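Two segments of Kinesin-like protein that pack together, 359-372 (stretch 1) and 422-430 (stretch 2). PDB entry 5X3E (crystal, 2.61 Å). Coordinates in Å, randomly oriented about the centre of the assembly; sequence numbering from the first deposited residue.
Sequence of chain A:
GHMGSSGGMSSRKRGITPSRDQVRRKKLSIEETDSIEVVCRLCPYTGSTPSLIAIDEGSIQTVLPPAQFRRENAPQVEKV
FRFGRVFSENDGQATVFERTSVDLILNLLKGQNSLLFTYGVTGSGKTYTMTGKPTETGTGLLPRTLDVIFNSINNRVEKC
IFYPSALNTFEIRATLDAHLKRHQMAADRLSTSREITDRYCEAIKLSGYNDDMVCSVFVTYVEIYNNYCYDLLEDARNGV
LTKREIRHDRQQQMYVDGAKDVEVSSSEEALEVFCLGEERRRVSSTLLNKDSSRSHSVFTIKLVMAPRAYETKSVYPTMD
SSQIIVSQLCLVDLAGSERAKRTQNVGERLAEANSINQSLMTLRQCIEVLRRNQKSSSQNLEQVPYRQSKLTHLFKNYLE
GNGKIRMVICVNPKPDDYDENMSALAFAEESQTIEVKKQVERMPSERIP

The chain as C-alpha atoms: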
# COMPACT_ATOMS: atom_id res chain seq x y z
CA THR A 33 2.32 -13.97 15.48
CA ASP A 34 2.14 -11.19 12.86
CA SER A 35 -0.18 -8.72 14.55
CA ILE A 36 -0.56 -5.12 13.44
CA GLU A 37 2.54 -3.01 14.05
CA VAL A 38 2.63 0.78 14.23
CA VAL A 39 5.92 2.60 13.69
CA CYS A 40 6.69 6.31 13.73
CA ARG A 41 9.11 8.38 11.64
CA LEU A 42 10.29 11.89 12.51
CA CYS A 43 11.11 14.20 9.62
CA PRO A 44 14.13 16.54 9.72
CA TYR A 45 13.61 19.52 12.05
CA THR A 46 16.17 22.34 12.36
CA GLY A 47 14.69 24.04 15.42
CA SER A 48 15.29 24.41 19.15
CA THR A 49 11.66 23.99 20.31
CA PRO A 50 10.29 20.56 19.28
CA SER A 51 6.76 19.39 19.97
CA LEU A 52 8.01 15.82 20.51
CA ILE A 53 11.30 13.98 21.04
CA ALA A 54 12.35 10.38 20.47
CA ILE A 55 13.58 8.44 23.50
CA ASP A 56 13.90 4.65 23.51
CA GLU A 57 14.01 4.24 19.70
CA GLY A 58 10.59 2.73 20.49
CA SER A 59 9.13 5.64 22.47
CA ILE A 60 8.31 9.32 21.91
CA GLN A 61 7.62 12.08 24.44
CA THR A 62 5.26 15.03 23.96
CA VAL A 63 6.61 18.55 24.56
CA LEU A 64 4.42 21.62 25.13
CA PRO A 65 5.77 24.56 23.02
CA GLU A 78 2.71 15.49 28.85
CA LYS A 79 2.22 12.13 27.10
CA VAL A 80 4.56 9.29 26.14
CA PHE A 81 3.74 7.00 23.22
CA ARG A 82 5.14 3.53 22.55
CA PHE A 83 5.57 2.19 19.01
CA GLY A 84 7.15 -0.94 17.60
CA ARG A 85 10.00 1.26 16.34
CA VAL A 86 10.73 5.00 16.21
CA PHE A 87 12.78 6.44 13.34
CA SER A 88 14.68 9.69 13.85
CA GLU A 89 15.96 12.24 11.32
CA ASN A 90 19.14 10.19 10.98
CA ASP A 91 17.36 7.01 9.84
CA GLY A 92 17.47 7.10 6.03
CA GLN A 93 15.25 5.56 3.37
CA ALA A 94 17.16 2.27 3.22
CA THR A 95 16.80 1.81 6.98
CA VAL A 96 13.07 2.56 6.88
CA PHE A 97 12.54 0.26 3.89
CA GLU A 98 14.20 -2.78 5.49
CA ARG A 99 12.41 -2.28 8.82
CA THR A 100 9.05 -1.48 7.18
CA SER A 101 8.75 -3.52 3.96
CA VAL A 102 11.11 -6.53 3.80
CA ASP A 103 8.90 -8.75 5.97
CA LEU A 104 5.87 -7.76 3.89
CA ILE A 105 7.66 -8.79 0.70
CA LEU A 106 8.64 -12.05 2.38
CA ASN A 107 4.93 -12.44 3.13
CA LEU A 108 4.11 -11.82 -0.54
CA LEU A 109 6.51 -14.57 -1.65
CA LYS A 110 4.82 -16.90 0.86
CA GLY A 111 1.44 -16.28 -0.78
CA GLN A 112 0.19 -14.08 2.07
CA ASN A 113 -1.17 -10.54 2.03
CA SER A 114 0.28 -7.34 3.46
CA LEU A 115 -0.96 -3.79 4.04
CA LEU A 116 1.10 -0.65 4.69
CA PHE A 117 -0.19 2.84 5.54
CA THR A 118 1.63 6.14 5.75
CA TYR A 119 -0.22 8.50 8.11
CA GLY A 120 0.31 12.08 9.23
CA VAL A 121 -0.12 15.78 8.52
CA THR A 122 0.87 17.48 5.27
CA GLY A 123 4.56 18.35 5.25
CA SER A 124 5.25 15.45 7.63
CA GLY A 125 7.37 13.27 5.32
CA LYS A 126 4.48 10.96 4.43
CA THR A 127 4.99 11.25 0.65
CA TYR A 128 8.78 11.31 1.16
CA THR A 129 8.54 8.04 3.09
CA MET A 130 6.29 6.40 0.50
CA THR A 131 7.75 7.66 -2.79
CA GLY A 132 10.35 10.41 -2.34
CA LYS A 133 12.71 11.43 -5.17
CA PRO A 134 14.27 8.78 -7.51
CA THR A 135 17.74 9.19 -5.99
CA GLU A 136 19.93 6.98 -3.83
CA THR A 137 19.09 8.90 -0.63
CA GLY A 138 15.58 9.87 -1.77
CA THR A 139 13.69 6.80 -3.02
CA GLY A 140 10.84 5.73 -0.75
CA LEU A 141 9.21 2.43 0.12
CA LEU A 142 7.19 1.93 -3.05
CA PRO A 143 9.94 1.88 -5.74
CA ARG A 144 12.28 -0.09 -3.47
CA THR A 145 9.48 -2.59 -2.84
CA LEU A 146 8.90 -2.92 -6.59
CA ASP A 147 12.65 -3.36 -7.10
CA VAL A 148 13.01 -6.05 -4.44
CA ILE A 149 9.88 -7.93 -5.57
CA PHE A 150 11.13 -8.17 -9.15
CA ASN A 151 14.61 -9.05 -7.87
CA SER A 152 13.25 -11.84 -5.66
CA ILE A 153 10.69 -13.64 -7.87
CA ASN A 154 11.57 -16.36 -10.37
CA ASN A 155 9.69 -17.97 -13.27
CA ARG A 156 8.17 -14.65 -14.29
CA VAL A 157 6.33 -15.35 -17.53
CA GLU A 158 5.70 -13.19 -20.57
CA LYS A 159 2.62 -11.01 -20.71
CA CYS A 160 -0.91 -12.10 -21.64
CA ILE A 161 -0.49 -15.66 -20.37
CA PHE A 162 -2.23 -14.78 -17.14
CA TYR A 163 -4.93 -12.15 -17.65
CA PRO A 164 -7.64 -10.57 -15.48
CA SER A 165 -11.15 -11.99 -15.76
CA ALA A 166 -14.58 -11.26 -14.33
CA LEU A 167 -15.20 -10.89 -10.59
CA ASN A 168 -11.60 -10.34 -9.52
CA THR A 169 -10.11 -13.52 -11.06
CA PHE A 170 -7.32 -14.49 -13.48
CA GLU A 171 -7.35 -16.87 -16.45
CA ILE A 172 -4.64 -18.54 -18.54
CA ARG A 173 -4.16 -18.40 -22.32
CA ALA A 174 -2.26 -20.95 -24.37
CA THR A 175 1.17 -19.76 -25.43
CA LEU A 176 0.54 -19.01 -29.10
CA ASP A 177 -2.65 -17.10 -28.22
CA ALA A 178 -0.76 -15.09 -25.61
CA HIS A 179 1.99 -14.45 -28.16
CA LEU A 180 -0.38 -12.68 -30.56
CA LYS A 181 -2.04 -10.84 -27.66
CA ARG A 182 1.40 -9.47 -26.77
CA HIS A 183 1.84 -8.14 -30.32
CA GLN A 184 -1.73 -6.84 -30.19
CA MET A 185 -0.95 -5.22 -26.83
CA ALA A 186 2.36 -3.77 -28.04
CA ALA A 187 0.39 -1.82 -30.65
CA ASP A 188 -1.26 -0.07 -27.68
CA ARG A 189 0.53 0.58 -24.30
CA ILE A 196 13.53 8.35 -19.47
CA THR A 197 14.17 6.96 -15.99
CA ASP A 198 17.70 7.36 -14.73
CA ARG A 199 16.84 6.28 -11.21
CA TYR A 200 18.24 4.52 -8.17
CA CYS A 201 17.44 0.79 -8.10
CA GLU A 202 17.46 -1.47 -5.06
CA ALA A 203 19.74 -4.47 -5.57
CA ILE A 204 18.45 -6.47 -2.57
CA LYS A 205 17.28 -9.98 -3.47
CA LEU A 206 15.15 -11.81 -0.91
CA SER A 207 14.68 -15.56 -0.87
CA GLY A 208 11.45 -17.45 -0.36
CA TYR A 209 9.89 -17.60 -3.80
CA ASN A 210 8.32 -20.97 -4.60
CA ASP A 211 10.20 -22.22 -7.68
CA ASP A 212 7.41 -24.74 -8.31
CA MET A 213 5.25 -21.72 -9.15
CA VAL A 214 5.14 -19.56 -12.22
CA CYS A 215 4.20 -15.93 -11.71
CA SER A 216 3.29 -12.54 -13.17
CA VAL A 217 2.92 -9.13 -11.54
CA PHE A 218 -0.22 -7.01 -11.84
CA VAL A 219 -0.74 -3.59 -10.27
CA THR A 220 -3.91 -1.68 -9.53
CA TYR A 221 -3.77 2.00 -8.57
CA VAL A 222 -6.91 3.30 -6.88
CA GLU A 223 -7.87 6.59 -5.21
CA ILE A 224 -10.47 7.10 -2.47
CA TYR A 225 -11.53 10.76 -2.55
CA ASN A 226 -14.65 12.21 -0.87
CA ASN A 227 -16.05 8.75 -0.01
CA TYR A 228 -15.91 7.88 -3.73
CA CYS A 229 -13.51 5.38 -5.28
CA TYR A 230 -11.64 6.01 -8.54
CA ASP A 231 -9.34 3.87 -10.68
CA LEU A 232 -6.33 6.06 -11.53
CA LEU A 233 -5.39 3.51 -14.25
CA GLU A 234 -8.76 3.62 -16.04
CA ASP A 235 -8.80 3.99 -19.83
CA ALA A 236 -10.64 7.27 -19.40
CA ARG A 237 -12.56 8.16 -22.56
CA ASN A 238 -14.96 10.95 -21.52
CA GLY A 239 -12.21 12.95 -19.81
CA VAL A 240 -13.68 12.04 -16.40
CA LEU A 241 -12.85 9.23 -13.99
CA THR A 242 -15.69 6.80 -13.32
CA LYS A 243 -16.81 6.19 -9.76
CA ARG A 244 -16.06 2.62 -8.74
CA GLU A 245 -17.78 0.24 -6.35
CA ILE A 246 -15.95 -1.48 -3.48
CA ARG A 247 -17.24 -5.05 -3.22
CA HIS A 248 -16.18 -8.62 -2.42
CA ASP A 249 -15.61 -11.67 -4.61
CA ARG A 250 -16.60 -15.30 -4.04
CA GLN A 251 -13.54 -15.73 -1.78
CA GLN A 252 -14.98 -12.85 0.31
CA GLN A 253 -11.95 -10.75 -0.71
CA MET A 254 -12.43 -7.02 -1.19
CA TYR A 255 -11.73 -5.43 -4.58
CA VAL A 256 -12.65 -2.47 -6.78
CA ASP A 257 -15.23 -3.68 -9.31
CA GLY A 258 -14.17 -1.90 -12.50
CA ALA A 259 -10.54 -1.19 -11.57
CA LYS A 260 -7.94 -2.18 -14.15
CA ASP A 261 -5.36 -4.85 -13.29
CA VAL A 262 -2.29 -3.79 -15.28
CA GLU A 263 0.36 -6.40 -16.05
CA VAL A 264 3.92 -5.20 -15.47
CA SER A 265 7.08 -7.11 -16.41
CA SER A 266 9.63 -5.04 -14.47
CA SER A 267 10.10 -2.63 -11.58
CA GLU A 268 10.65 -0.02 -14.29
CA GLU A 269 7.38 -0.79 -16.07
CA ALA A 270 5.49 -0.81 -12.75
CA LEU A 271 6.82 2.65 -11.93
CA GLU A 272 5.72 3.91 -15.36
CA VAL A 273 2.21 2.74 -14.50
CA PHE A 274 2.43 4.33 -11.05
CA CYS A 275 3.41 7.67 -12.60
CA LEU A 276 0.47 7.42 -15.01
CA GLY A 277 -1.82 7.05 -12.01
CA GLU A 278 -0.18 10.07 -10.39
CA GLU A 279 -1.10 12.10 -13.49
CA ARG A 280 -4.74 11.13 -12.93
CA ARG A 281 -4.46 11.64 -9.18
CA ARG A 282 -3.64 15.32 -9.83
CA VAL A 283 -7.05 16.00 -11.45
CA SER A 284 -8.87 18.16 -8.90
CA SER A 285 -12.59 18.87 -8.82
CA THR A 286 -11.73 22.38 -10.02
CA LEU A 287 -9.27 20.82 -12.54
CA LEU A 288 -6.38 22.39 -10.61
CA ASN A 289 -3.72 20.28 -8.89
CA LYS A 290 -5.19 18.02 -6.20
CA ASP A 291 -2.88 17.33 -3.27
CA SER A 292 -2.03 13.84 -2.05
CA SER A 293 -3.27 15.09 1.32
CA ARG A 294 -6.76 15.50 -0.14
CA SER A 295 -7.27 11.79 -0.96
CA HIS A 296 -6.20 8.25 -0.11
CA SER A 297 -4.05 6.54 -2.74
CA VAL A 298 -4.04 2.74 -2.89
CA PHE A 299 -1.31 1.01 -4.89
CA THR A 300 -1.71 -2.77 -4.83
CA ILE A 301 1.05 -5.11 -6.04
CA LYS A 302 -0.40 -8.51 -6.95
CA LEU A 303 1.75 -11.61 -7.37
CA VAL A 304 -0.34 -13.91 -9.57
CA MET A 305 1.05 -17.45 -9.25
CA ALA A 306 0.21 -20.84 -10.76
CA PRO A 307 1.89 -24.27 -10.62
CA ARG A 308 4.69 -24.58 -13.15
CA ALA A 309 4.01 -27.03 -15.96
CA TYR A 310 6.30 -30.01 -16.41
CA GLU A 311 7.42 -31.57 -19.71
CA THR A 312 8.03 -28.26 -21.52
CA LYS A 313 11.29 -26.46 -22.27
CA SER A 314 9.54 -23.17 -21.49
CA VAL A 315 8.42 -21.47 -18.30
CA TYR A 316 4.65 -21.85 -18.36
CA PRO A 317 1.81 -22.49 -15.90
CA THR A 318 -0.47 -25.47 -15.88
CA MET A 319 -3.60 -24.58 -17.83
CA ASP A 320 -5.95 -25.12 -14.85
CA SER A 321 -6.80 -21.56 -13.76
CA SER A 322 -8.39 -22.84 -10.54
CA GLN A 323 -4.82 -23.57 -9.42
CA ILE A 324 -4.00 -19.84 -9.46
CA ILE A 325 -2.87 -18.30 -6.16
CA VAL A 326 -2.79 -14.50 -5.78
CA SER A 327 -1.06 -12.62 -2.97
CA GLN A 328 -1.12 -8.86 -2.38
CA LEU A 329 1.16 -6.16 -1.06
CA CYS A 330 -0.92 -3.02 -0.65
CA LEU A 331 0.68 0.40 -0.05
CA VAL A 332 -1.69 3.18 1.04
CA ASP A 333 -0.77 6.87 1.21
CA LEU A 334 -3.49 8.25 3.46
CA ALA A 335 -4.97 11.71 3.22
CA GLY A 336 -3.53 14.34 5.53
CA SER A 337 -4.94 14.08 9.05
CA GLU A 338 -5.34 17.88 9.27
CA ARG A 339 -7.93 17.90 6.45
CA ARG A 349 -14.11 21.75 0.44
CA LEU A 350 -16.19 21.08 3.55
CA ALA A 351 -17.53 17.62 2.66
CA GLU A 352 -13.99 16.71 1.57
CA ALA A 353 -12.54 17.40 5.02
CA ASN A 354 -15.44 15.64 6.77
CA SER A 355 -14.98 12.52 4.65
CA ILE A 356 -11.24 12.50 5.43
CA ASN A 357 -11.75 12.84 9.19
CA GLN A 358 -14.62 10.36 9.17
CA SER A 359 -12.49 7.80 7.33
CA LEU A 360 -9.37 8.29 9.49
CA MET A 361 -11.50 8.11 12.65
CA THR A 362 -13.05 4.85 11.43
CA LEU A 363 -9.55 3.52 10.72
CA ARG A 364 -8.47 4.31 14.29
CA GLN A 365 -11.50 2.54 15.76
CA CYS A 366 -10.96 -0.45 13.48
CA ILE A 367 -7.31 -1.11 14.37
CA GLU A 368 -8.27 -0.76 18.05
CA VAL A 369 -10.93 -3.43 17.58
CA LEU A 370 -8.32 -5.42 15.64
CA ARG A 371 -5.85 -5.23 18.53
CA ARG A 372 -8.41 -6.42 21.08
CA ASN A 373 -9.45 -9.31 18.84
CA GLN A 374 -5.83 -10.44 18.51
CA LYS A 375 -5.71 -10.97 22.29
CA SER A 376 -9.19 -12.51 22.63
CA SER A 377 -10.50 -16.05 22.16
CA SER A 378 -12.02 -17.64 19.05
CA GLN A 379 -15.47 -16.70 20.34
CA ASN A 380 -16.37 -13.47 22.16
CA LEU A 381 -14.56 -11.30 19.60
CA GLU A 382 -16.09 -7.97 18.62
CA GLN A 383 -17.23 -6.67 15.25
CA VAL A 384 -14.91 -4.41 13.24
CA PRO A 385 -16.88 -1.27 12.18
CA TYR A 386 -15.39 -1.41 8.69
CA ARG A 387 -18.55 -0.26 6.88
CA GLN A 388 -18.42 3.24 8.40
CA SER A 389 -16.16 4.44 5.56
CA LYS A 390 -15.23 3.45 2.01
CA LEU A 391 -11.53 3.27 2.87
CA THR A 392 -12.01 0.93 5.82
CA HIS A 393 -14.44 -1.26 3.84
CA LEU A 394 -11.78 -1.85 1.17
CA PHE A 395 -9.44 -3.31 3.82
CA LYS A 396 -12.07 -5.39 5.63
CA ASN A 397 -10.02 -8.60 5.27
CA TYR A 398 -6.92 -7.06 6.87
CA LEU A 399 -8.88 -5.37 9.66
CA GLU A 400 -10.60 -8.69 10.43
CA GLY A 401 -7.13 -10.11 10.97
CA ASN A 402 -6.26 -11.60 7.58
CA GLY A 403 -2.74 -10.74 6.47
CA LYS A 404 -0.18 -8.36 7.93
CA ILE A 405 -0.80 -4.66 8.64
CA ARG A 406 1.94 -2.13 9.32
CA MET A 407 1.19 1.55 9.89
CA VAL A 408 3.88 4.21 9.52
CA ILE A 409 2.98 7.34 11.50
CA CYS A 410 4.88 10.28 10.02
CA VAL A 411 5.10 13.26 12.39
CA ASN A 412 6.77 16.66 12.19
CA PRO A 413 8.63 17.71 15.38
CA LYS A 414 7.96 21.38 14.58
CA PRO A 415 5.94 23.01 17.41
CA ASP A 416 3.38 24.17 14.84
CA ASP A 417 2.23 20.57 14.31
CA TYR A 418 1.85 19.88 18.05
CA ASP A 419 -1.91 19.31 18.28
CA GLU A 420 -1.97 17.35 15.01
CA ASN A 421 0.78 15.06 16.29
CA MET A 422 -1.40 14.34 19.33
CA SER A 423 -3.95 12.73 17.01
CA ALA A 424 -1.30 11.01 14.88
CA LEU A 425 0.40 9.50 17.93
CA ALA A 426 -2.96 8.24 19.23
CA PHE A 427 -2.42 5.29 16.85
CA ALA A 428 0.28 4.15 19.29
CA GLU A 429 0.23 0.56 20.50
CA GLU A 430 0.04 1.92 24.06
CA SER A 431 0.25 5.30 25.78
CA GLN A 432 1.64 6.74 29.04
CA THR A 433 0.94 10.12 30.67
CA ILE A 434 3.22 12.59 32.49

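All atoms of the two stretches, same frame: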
# COMPACT_ATOMS: atom_id res chain seq x y z
N SER A 359 -13.17 9.02 7.74
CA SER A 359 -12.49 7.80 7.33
C SER A 359 -11.31 7.49 8.25
O SER A 359 -11.12 6.34 8.67
CB SER A 359 -12.03 7.92 5.87
OG SER A 359 -11.10 8.97 5.71
N LEU A 360 -10.51 8.51 8.59
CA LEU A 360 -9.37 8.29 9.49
C LEU A 360 -9.83 7.93 10.90
O LEU A 360 -9.16 7.14 11.58
CB LEU A 360 -8.47 9.52 9.53
CG LEU A 360 -7.84 9.93 8.20
CD1 LEU A 360 -7.02 11.19 8.38
CD2 LEU A 360 -6.99 8.80 7.64
N MET A 361 -10.96 8.48 11.35
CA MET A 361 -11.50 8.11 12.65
C MET A 361 -11.99 6.67 12.65
O MET A 361 -11.79 5.94 13.63
CB MET A 361 -12.63 9.07 13.03
CG MET A 361 -12.95 9.15 14.51
SD MET A 361 -14.15 10.45 14.86
CE MET A 361 -13.26 11.91 14.33
N THR A 362 -12.63 6.24 11.56
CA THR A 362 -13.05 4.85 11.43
C THR A 362 -11.85 3.91 11.41
O THR A 362 -11.90 2.80 11.96
CB THR A 362 -13.89 4.66 10.17
OG1 THR A 362 -14.96 5.62 10.16
CG2 THR A 362 -14.46 3.26 10.11
N LEU A 363 -10.77 4.32 10.74
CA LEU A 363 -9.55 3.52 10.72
C LEU A 363 -8.99 3.32 12.12
O LEU A 363 -8.61 2.21 12.50
CB LEU A 363 -8.51 4.17 9.81
CG LEU A 363 -7.18 3.43 9.65
CD1 LEU A 363 -7.42 2.03 9.12
CD2 LEU A 363 -6.25 4.21 8.75
N ARG A 364 -8.93 4.40 12.90
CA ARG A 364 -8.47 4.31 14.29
C ARG A 364 -9.29 3.30 15.07
O ARG A 364 -8.75 2.38 15.69
CB ARG A 364 -8.52 5.69 14.95
CG ARG A 364 -7.36 5.99 15.91
CD ARG A 364 -7.70 7.11 16.88
NE ARG A 364 -8.49 8.18 16.25
CZ ARG A 364 -7.97 9.27 15.70
NH1 ARG A 364 -6.66 9.46 15.69
NH2 ARG A 364 -8.77 10.18 15.15
N GLN A 365 -10.62 3.46 15.05
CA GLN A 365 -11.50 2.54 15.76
C GLN A 365 -11.29 1.11 15.30
O GLN A 365 -11.32 0.18 16.12
CB GLN A 365 -12.96 2.96 15.56
CG GLN A 365 -13.28 4.38 15.99
CD GLN A 365 -14.66 4.83 15.57
OE1 GLN A 365 -15.49 4.02 15.15
NE2 GLN A 365 -14.92 6.13 15.67
N CYS A 366 -11.07 0.91 14.00
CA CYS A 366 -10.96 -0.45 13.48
C CYS A 366 -9.68 -1.15 13.92
O CYS A 366 -9.71 -2.33 14.28
CB CYS A 366 -11.09 -0.44 11.96
SG CYS A 366 -12.81 -0.21 11.42
N ILE A 367 -8.54 -0.45 13.91
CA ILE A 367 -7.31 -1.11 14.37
C ILE A 367 -7.34 -1.33 15.88
O ILE A 367 -6.67 -2.23 16.38
CB ILE A 367 -6.02 -0.35 13.99
CG1 ILE A 367 -5.70 0.74 15.01
CG2 ILE A 367 -6.09 0.23 12.58
CD1 ILE A 367 -4.28 1.21 14.96
N GLU A 368 -8.12 -0.52 16.62
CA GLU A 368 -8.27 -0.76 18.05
C GLU A 368 -9.11 -2.00 18.30
O GLU A 368 -8.80 -2.80 19.19
CB GLU A 368 -8.87 0.46 18.73
CG GLU A 368 -7.89 1.63 18.84
CD GLU A 368 -8.45 2.80 19.62
OE1 GLU A 368 -8.50 2.72 20.87
OE2 GLU A 368 -8.83 3.81 18.99
N VAL A 369 -10.18 -2.18 17.52
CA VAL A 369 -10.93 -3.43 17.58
C VAL A 369 -10.06 -4.60 17.13
O VAL A 369 -10.14 -5.71 17.67
CB VAL A 369 -12.22 -3.32 16.74
CG1 VAL A 369 -12.97 -4.64 16.73
CG2 VAL A 369 -13.11 -2.22 17.28
N LEU A 370 -9.21 -4.36 16.12
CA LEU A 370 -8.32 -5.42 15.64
C LEU A 370 -7.35 -5.85 16.73
O LEU A 370 -7.10 -7.05 16.91
CB LEU A 370 -7.55 -4.94 14.41
CG LEU A 370 -6.46 -5.91 13.91
CD1 LEU A 370 -7.07 -7.23 13.48
CD2 LEU A 370 -5.68 -5.28 12.77
N ARG A 371 -6.78 -4.89 17.47
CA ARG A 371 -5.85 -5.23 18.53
C ARG A 371 -6.52 -6.06 19.62
O ARG A 371 -5.94 -7.03 20.11
CB ARG A 371 -5.26 -3.96 19.13
CG ARG A 371 -4.13 -3.36 18.32
CD ARG A 371 -3.87 -1.95 18.80
NE ARG A 371 -2.72 -1.33 18.15
CZ ARG A 371 -2.55 -0.02 18.06
NH1 ARG A 371 -3.46 0.80 18.56
NH2 ARG A 371 -1.48 0.47 17.46
N ARG A 372 -7.73 -5.68 20.02
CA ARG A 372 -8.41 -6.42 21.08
C ARG A 372 -8.74 -7.83 20.62
O ARG A 372 -8.64 -8.79 21.39
CB ARG A 372 -9.69 -5.69 21.50
CG ARG A 372 -9.48 -4.25 21.91
CD ARG A 372 -10.76 -3.65 22.47
NE ARG A 372 -10.67 -2.20 22.62
CZ ARG A 372 -11.27 -1.33 21.82
NH1 ARG A 372 -12.01 -1.77 20.81
NH2 ARG A 372 -11.13 -0.03 22.02
N MET A 422 -0.68 15.00 18.25
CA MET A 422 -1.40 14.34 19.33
C MET A 422 -2.40 13.34 18.78
O MET A 422 -2.63 12.28 19.38
CB MET A 422 -2.09 15.37 20.21
CG MET A 422 -1.12 16.16 21.06
SD MET A 422 -0.30 15.07 22.23
CE MET A 422 -1.72 14.29 22.98
N SER A 423 -3.03 13.66 17.65
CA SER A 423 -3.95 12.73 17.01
C SER A 423 -3.20 11.63 16.26
O SER A 423 -3.63 10.48 16.24
CB SER A 423 -4.87 13.47 16.05
OG SER A 423 -4.13 14.05 14.98
N ALA A 424 -2.07 11.99 15.64
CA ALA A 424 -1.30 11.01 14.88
C ALA A 424 -0.65 9.98 15.79
O ALA A 424 -0.53 8.81 15.43
CB ALA A 424 -0.24 11.72 14.03
N LEU A 425 -0.21 10.41 16.97
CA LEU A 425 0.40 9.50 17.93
C LEU A 425 -0.63 8.71 18.72
O LEU A 425 -0.25 7.79 19.45
CB LEU A 425 1.31 10.28 18.89
CG LEU A 425 2.52 11.01 18.30
CD1 LEU A 425 3.19 11.88 19.35
CD2 LEU A 425 3.52 10.05 17.69
N ALA A 426 -1.91 9.04 18.60
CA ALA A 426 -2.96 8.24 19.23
C ALA A 426 -3.06 6.84 18.63
O ALA A 426 -3.64 5.95 19.26
CB ALA A 426 -4.31 8.95 19.11
N PHE A 427 -2.51 6.63 17.43
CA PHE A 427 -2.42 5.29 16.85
C PHE A 427 -1.43 4.39 17.57
O PHE A 427 -1.25 3.24 17.14
CB PHE A 427 -2.04 5.40 15.37
CG PHE A 427 -3.19 5.72 14.46
CD1 PHE A 427 -4.10 4.74 14.09
CD2 PHE A 427 -3.36 7.00 13.96
CE1 PHE A 427 -5.15 5.03 13.24
CE2 PHE A 427 -4.41 7.30 13.12
CZ PHE A 427 -5.31 6.31 12.75
N ALA A 428 -0.79 4.88 18.62
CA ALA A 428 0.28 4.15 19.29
C ALA A 428 -0.26 2.87 19.92
O ALA A 428 -1.42 2.79 20.35
CB ALA A 428 0.95 5.02 20.35
N GLU A 429 0.60 1.85 19.93
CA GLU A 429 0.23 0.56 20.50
C GLU A 429 -0.21 0.70 21.96
O GLU A 429 -1.16 0.05 22.39
CB GLU A 429 1.40 -0.42 20.35
CG GLU A 429 2.05 -0.27 18.97
CD GLU A 429 2.83 -1.50 18.50
OE1 GLU A 429 3.32 -1.46 17.36
OE2 GLU A 429 3.01 -2.46 19.27
N GLU A 430 0.45 1.58 22.71
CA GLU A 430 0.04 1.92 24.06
C GLU A 430 0.56 3.31 24.42
O GLU A 430 1.48 3.82 23.78
CB GLU A 430 0.53 0.86 25.06
CG GLU A 430 2.04 0.73 25.13
CD GLU A 430 2.52 0.27 26.49
OE1 GLU A 430 2.07 0.83 27.51
OE2 GLU A 430 3.35 -0.67 26.53

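The contact between these two segments is small, about 400 Å² counting both sides, and three residues account for most of it: Phe 427 from the second stretch, and Arg 364 and Arg 371 from the first. The first stretch is helical throughout. The second begins as the last part of a helix and passes into a looser chain, and most of the contact on this side comes from Phe 427.

Phe 427 covers the most surface. Its CA-to-CB bond points sideways with respect to the helix, but with chi1 at -81° (m) the ring swings over and brings its far end against residues spaced along the helix. Leu 360, Leu 363, Arg 364 and Ile 367 follow one another at intervals of three, one and three, so that successive turns present them to the same ring. Ile 367 meets the ring at its edge, CD1 lying 3.6 Å from CD1 of Phe 427, and CG of Leu 363 lies 4.4 Å from CE1 of Phe 427. Both are buried aliphatic side chains, well suited to a place where an aromatic ring is shut away from water. Near the far end of the ring, CZ of Phe 427 is 4.1 Å from the backbone O of Leu 360, an oxygen already engaged by N of Arg 364 within the helix.

Arg 364 lays its aliphatic portion over one face of this ring. Its CG sits 3.9 Å from the centroid of the Phe 427 ring and only 22° off the ring normal, a CH-pi contact. A long side chain with an apolar stem and a charged tip is well matched to this position, for the methylenes can cover the aromatic face while the guanidinium reaches on to more polar surroundings. There NH1 of Arg 364 comes within 3.2 Å of O of Ser 423, which lies at the edge of the guanidinium, near its plane. The methyl of Ala 426 adds a modest contact, its CB 4.2 Å from NH1 of Arg 364; a small side chain here points toward the helix.

Arg 371, two turns further along, secures the other end of the contact. Its CA-to-CB bond points toward the second stretch, and an extended side chain, with chi2 and chi3 both t, carries the guanidinium to the backbone just after the phenylalanine ring. Arginine suits this place because it is long enough to reach a backbone carbonyl from the helix and its guanidinium has several N-H groups to donate. NH2 of Arg 371 donates a hydrogen bond to O of Phe 427 at 2.8 Å, with an almost straight N-H...O angle of 175°. The same residue is thus held by its ring and by its carbonyl. NH1 of Arg 371 approaches O of Ala 428 at 3.4 Å, while CA of Glu 429 lies over one face of the guanidinium, 3.5 Å from NH2 of Arg 371. The arginine therefore meets Glu 429 through carbon atoms; the carboxylate OE1 of Glu 429 is hydrogen-bonded elsewhere in the structure.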